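Local structure of response regulator receiver domain protein (CheY-like) (Methylobacillus flagellatus KT, 3I42) at residues Gln4-Glu10 against Tyr48-Asp54; Lys79-Gly85 against Phe99-Lys105. The protein probably acts as a CheY-like receiver domain in two-component signalling, accepting a phosphoryl group from a partner histidine kinase. All coordinates share one frame; numbering follows the deposited sequence.

Contact 1: residues Gln4-Glu10 against Tyr48-Asp54; sequences QQALIVE and YDAVFID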
loop_
_atom_site.group_PDB
_atom_site.type_symbol
_atom_site.label_atom_id
_atom_site.label_comp_id
_atom_site.label_asym_id
_atom_site.label_seq_id
_atom_site.Cartn_x
_atom_site.Cartn_y
_atom_site.Cartn_z
ATOM N N GLN A 4 13.426 -18.375 -6.403
ATOM C CA GLN A 4 12.135 -17.815 -5.960
ATOM C C GLN A 4 11.073 -18.395 -6.851
ATOM O O GLN A 4 11.343 -18.662 -8.007
ATOM C CB GLN A 4 12.096 -16.293 -6.047
ATOM C CG GLN A 4 13.184 -15.591 -5.284
ATOM C CD GLN A 4 13.055 -15.750 -3.787
ATOM O OE1 GLN A 4 14.059 -15.926 -3.089
ATOM N NE2 GLN A 4 11.828 -15.705 -3.282
ATOM N N GLN A 5 9.883 -18.615 -6.297
ATOM C CA GLN A 5 8.785 -19.241 -7.031
ATOM C C GLN A 5 7.577 -18.303 -7.128
ATOM O O GLN A 5 7.090 -17.804 -6.115
ATOM C CB GLN A 5 8.356 -20.527 -6.339
ATOM C CG GLN A 5 9.144 -21.763 -6.739
ATOM C CD GLN A 5 8.456 -23.019 -6.222
ATOM O OE1 GLN A 5 8.095 -23.919 -7.001
ATOM N NE2 GLN A 5 8.228 -23.066 -4.903
ATOM N N ALA A 6 7.073 -18.106 -8.336
ATOM C CA ALA A 6 6.021 -17.126 -8.545
ATOM C C ALA A 6 4.804 -17.805 -9.144
ATOM O O ALA A 6 4.939 -18.753 -9.900
ATOM C CB ALA A 6 6.506 -15.999 -9.451
ATOM N N LEU A 7 3.620 -17.320 -8.767
ATOM C CA LEU A 7 2.373 -17.730 -9.378
ATOM C C LEU A 7 1.792 -16.524 -10.075
ATOM O O LEU A 7 1.667 -15.445 -9.498
ATOM C CB LEU A 7 1.383 -18.281 -8.333
ATOM C CG LEU A 7 -0.028 -18.678 -8.846
ATOM C CD1 LEU A 7 -0.025 -20.016 -9.546
ATOM C CD2 LEU A 7 -1.069 -18.700 -7.717
ATOM N N ILE A 8 1.452 -16.722 -11.332
ATOM C CA ILE A 8 0.819 -15.699 -12.110
ATOM C C ILE A 8 -0.647 -16.046 -12.304
ATOM O O ILE A 8 -0.976 -17.156 -12.733
ATOM C CB ILE A 8 1.483 -15.592 -13.500
ATOM C CG1 ILE A 8 2.933 -15.174 -13.358
ATOM C CG2 ILE A 8 0.727 -14.625 -14.398
ATOM C CD1 ILE A 8 3.773 -15.674 -14.601
ATOM N N VAL A 9 -1.519 -15.083 -12.012
ATOM C CA VAL A 9 -2.961 -15.268 -12.206
ATOM C C VAL A 9 -3.475 -14.324 -13.276
ATOM O O VAL A 9 -3.587 -13.099 -13.076
ATOM C CB VAL A 9 -3.772 -15.067 -10.883
ATOM C CG1 VAL A 9 -5.251 -15.376 -11.135
ATOM C CG2 VAL A 9 -3.205 -15.951 -9.743
ATOM N N GLU A 10 -3.827 -14.905 -14.406
ATOM C CA GLU A 10 -4.045 -14.125 -15.605
ATOM C C GLU A 10 -4.749 -15.037 -16.583
ATOM O O GLU A 10 -4.282 -16.170 -16.819
ATOM C CB GLU A 10 -2.673 -13.666 -16.164
ATOM C CG GLU A 10 -2.660 -13.277 -17.633
ATOM C CD GLU A 10 -3.679 -12.201 -17.974
ATOM O OE1 GLU A 10 -3.681 -11.150 -17.297
ATOM O OE2 GLU A 10 -4.473 -12.402 -18.930
ATOM N N TYR A 48 4.265 -20.332 -2.683
ATOM C CA TYR A 48 4.864 -19.379 -3.592
ATOM C C TYR A 48 5.434 -18.245 -2.809
ATOM O O TYR A 48 4.909 -17.880 -1.767
ATOM C CB TYR A 48 3.825 -18.852 -4.569
ATOM C CG TYR A 48 3.357 -19.918 -5.517
ATOM C CD1 TYR A 48 4.131 -20.273 -6.636
ATOM C CD2 TYR A 48 2.165 -20.594 -5.297
ATOM C CE1 TYR A 48 3.714 -21.278 -7.508
ATOM C CE2 TYR A 48 1.739 -21.614 -6.162
ATOM C CZ TYR A 48 2.504 -21.942 -7.260
ATOM O OH TYR A 48 2.074 -22.931 -8.125
ATOM N N ASP A 49 6.514 -17.672 -3.320
ATOM C CA ASP A 49 7.093 -16.498 -2.717
ATOM C C ASP A 49 6.365 -15.233 -3.159
ATOM O O ASP A 49 6.276 -14.275 -2.399
ATOM C CB ASP A 49 8.580 -16.408 -3.094
ATOM C CG ASP A 49 9.369 -17.652 -2.656
ATOM O OD1 ASP A 49 9.688 -17.755 -1.449
ATOM O OD2 ASP A 49 9.646 -18.526 -3.508
ATOM N N ALA A 50 5.898 -15.223 -4.415
ATOM C CA ALA A 50 5.220 -14.051 -4.988
ATOM C C ALA A 50 4.049 -14.502 -5.842
ATOM O O ALA A 50 4.151 -15.461 -6.592
ATOM C CB ALA A 50 6.180 -13.221 -5.824
ATOM N N VAL A 51 2.930 -13.807 -5.704
ATOM C CA VAL A 51 1.734 -14.123 -6.465
ATOM C C VAL A 51 1.314 -12.854 -7.201
ATOM O O VAL A 51 1.099 -11.810 -6.568
ATOM C CB VAL A 51 0.593 -14.652 -5.534
ATOM C CG1 VAL A 51 -0.706 -14.918 -6.304
ATOM C CG2 VAL A 51 1.040 -15.915 -4.773
ATOM N N PHE A 52 1.209 -12.935 -8.527
ATOM C CA PHE A 52 0.846 -11.759 -9.353
ATOM C C PHE A 52 -0.569 -11.910 -9.808
ATOM O O PHE A 52 -0.888 -12.886 -10.491
ATOM C CB PHE A 52 1.756 -11.585 -10.580
ATOM C CG PHE A 52 3.200 -11.390 -10.219
ATOM C CD1 PHE A 52 3.737 -10.116 -10.149
ATOM C CD2 PHE A 52 4.010 -12.493 -9.958
ATOM C CE1 PHE A 52 5.049 -9.915 -9.806
ATOM C CE2 PHE A 52 5.344 -12.330 -9.607
ATOM C CZ PHE A 52 5.869 -11.030 -9.515
ATOM N N ILE A 53 -1.417 -10.961 -9.409
ATOM C CA ILE A 53 -2.854 -11.085 -9.667
ATOM C C ILE A 53 -3.351 -9.963 -10.564
ATOM O O ILE A 53 -3.299 -8.800 -10.179
ATOM C CB ILE A 53 -3.681 -11.100 -8.341
ATOM C CG1 ILE A 53 -3.333 -12.316 -7.492
ATOM C CG2 ILE A 53 -5.183 -11.134 -8.628
ATOM C CD1 ILE A 53 -3.591 -12.107 -6.015
ATOM N N ASP A 54 -3.831 -10.316 -11.754
ATOM C CA ASP A 54 -4.573 -9.395 -12.583
ATOM C C ASP A 54 -5.820 -8.954 -11.846
ATOM O O ASP A 54 -6.498 -9.764 -11.203
ATOM C CB ASP A 54 -4.935 -10.060 -13.909
ATOM C CG ASP A 54 -5.297 -9.044 -15.000
ATOM O OD1 ASP A 54 -6.236 -8.227 -14.813
ATOM O OD2 ASP A 54 -4.625 -9.067 -16.055
#
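Leu7 lays its side chain across the Tyr48 ring. CB sits over the centre of the ring, 3.6 Å from the centroid and 5° off the normal, a CH-pi contact. With CG anti to the backbone N (chi1 176°), the branch follows the ring: CD1 reaches the phenol end, 3.9 Å from Tyr48 OH, while CD2 turns to Val51 CG1, whose side chain points the same way. Tyr48 OH is hydrogen-bonded to Asp31, which probably helps to hold the ring in place. The backbones pair in parallel, their axes 17° apart; the bond from Phe52 N to Leu7 O, 2.7 Å, is nearly straight. Asp49 OD2 accepts Gln5 N at 2.8 Å through its anti lone pair, and Gln5 O receives Asp49 N in return. On the sheet face opposite Leu7, Ala6 CB meets the edge of the Phe52 ring at CE2, 3.9 Å away. Glu10 OE1 and Asp54 OD2 stand 2.6 Å apart; Glu10 OE2 accepts the backbone N of Tyr12, and Asp54 OD2 forms a salt bridge with Lys105. Acids at the C-terminal ends of adjacent parallel strands, among them the predicted phosphoacceptor Asp54, are characteristic of the receiver-domain active site.

Contact 2: residues Lys79-Gly85 against Phe99-Lys105; sequences KFVAVSG and FDFYLEK
Phe80 O is gripped by two backbone donors: Asp100 N at 2.8 Å and, more weakly, Phe101 N at 3.3 Å. Asp100 repays the bond with its side chain, OD2 taking Phe80 N at 2.9 Å through the anti lone pair; the same oxygen also forms a salt bridge with Arg70. Beside this junction the Phe99 ring lies flat over Ala82, whose CB is 3.6 Å from the centroid and 6° off the normal. CG of Phe99 sits beside its own backbone N (chi1 -71°), a turn that lays the ring along Ala82 and brings CD1 to 3.3 Å from Ala82 N. A serine in place of Phe99 would probably leave Ala82 CB without its aromatic cover and open a gap facing Val66 and Ile53. Strands 79-84 and 101-104 run parallel, their axes 24° apart, as the last two strands of the five-stranded CheY-like sheet, with 101-104 outermost within this chain. On the face of Val81 and Val83, Leu103 CD1 touches both, 3.8 Å from Val81 CG1 and 4.0 Å from Val83 CG2, and Leu103 packs on helix 109-119. Lys105, extended beyond CG, crosses Val83 at about a right angle, its CE 3.6 Å from Val83 CG1, and carries NZ on to Asp54.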
loop_
_atom_site.group_PDB
_atom_site.type_symbol
_atom_site.label_atom_id
_atom_site.label_comp_id
_atom_site.label_asym_id
_atom_site.label_seq_id
_atom_site.Cartn_x
_atom_site.Cartn_y
_atom_site.Cartn_z
ATOM N N LYS A 79 4.166 -12.812 -0.996
ATOM C CA LYS A 79 3.944 -11.406 -1.312
ATOM C C LYS A 79 3.002 -11.394 -2.482
ATOM O O LYS A 79 3.110 -12.268 -3.353
ATOM C CB LYS A 79 5.257 -10.754 -1.694
ATOM C CG LYS A 79 6.323 -10.829 -0.606
ATOM C CD LYS A 79 6.200 -9.708 0.375
ATOM C CE LYS A 79 5.609 -10.211 1.686
ATOM N NZ LYS A 79 6.064 -9.398 2.850
ATOM N N PHE A 80 2.072 -10.434 -2.482
ATOM C CA PHE A 80 0.975 -10.371 -3.444
ATOM C C PHE A 80 1.105 -9.081 -4.197
ATOM O O PHE A 80 1.236 -8.030 -3.574
ATOM C CB PHE A 80 -0.413 -10.426 -2.736
ATOM C CG PHE A 80 -0.670 -11.737 -2.039
ATOM C CD1 PHE A 80 -1.213 -12.797 -2.723
ATOM C CD2 PHE A 80 -0.306 -11.916 -0.696
ATOM C CE1 PHE A 80 -1.389 -14.051 -2.105
ATOM C CE2 PHE A 80 -0.502 -13.150 -0.046
ATOM C CZ PHE A 80 -1.037 -14.221 -0.772
ATOM N N VAL A 81 1.027 -9.168 -5.531
ATOM C CA VAL A 81 1.267 -8.036 -6.429
ATOM C C VAL A 81 0.021 -7.826 -7.266
ATOM O O VAL A 81 -0.457 -8.769 -7.888
ATOM C CB VAL A 81 2.439 -8.355 -7.421
ATOM C CG1 VAL A 81 2.876 -7.108 -8.169
ATOM C CG2 VAL A 81 3.613 -8.984 -6.685
ATOM N N ALA A 82 -0.502 -6.602 -7.292
ATOM C CA ALA A 82 -1.656 -6.245 -8.119
ATOM C C ALA A 82 -1.163 -5.850 -9.487
ATOM O O ALA A 82 -0.242 -5.044 -9.608
ATOM C CB ALA A 82 -2.392 -5.061 -7.538
ATOM N N VAL A 83 -1.817 -6.345 -10.518
ATOM C CA VAL A 83 -1.424 -6.005 -11.866
ATOM C C VAL A 83 -2.636 -5.377 -12.516
ATOM O O VAL A 83 -3.641 -6.047 -12.730
ATOM C CB VAL A 83 -0.976 -7.261 -12.641
ATOM C CG1 VAL A 83 -0.721 -6.934 -14.104
ATOM C CG2 VAL A 83 0.254 -7.904 -11.953
ATOM N N SER A 84 -2.551 -4.083 -12.786
ATOM C CA SER A 84 -3.706 -3.356 -13.259
ATOM C C SER A 84 -3.410 -2.621 -14.540
ATOM O O SER A 84 -2.293 -2.165 -14.751
ATOM C CB SER A 84 -4.125 -2.332 -12.211
ATOM O OG SER A 84 -5.272 -1.601 -12.672
ATOM N N GLY A 85 -4.427 -2.459 -15.375
ATOM C CA GLY A 85 -4.340 -1.510 -16.488
ATOM C C GLY A 85 -4.505 -0.056 -16.046
ATOM O O GLY A 85 -4.057 0.864 -16.736
ATOM N N PHE A 99 -2.517 -5.611 -1.020
ATOM C CA PHE A 99 -1.384 -6.021 -1.874
ATOM C C PHE A 99 -0.098 -5.431 -1.338
ATOM O O PHE A 99 -0.105 -4.400 -0.681
ATOM C CB PHE A 99 -1.575 -5.564 -3.298
ATOM C CG PHE A 99 -2.627 -6.294 -4.030
ATOM C CD1 PHE A 99 -2.337 -7.501 -4.667
ATOM C CD2 PHE A 99 -3.905 -5.762 -4.127
ATOM C CE1 PHE A 99 -3.321 -8.190 -5.374
ATOM C CE2 PHE A 99 -4.910 -6.448 -4.826
ATOM C CZ PHE A 99 -4.617 -7.662 -5.458
ATOM N N ASP A 100 1.010 -6.094 -1.616
ATOM C CA ASP A 100 2.306 -5.630 -1.152
ATOM C C ASP A 100 3.007 -4.771 -2.215
ATOM O O ASP A 100 3.772 -3.869 -1.876
ATOM C CB ASP A 100 3.165 -6.846 -0.781
ATOM C CG ASP A 100 2.508 -7.728 0.280
ATOM O OD1 ASP A 100 2.338 -7.253 1.422
ATOM O OD2 ASP A 100 2.160 -8.886 -0.033
ATOM N N PHE A 101 2.749 -5.077 -3.485
ATOM C CA PHE A 101 3.370 -4.380 -4.616
ATOM C C PHE A 101 2.340 -4.197 -5.697
ATOM O O PHE A 101 1.337 -4.892 -5.754
ATOM C CB PHE A 101 4.587 -5.158 -5.193
ATOM C CG PHE A 101 5.614 -5.554 -4.160
ATOM C CD1 PHE A 101 6.628 -4.684 -3.786
ATOM C CD2 PHE A 101 5.565 -6.803 -3.559
ATOM C CE1 PHE A 101 7.552 -5.055 -2.821
ATOM C CE2 PHE A 101 6.512 -7.191 -2.601
ATOM C CZ PHE A 101 7.491 -6.326 -2.228
ATOM N N TYR A 102 2.590 -3.245 -6.573
ATOM C CA TYR A 102 1.604 -2.862 -7.549
ATOM C C TYR A 102 2.347 -2.665 -8.866
ATOM O O TYR A 102 3.412 -2.086 -8.873
ATOM C CB TYR A 102 0.863 -1.579 -7.086
ATOM C CG TYR A 102 0.588 -1.526 -5.581
ATOM C CD1 TYR A 102 -0.662 -1.936 -5.030
ATOM C CD2 TYR A 102 1.568 -1.073 -4.702
ATOM C CE1 TYR A 102 -0.903 -1.884 -3.613
ATOM C CE2 TYR A 102 1.345 -1.040 -3.307
ATOM C CZ TYR A 102 0.115 -1.439 -2.780
ATOM O OH TYR A 102 -0.047 -1.375 -1.413
ATOM N N LEU A 103 1.782 -3.201 -9.949
ATOM C CA LEU A 103 2.309 -3.127 -11.309
ATOM C C LEU A 103 1.242 -2.549 -12.208
ATOM O O LEU A 103 0.053 -2.817 -12.038
ATOM C CB LEU A 103 2.635 -4.532 -11.825
ATOM C CG LEU A 103 3.953 -5.126 -11.366
ATOM C CD1 LEU A 103 4.035 -6.571 -11.795
ATOM C CD2 LEU A 103 5.112 -4.316 -11.970
ATOM N N GLU A 104 1.649 -1.746 -13.172
ATOM C CA GLU A 104 0.691 -1.238 -14.147
ATOM C C GLU A 104 1.031 -1.856 -15.495
ATOM O O GLU A 104 2.201 -1.904 -15.867
ATOM C CB GLU A 104 0.827 0.277 -14.194
ATOM C CG GLU A 104 -0.358 1.021 -14.723
ATOM C CD GLU A 104 -0.080 2.506 -14.806
ATOM O OE1 GLU A 104 0.528 3.060 -13.863
ATOM O OE2 GLU A 104 -0.455 3.116 -15.824
ATOM N N LYS A 105 0.036 -2.366 -16.219
ATOM C CA LYS A 105 0.275 -2.853 -17.600
ATOM C C LYS A 105 0.632 -1.702 -18.567
ATOM O O LYS A 105 0.156 -0.577 -18.397
ATOM C CB LYS A 105 -0.916 -3.626 -18.151
ATOM C CG LYS A 105 -1.194 -4.921 -17.434
ATOM C CD LYS A 105 -2.597 -5.369 -17.764
ATOM C CE LYS A 105 -3.219 -6.191 -16.653
ATOM N NZ LYS A 105 -4.647 -6.510 -16.944
#

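Overall arrangement
From the N terminus, strand 4-9 is the first strand; the chain then passes through helix 13-25, edge strand 28-33 and helix 36-45 before 48-54 closes contact 1 against 4-10. After helix 62-71, strand 79-84 is laid down, and helix 93-98 leads back to 99-105, closing contact 2. The two loops follow in series, neither nested nor crossed. Their centres are about 10 Å apart, and strands 50-54 and 79-84 join them as neighbours in one parallel sheet, where Phe52 packs on Val81 and Val51 on Phe80. Through Asp54 and Lys105 the C-terminal ends of both contacts are tied together at the predicted phosphorylation site.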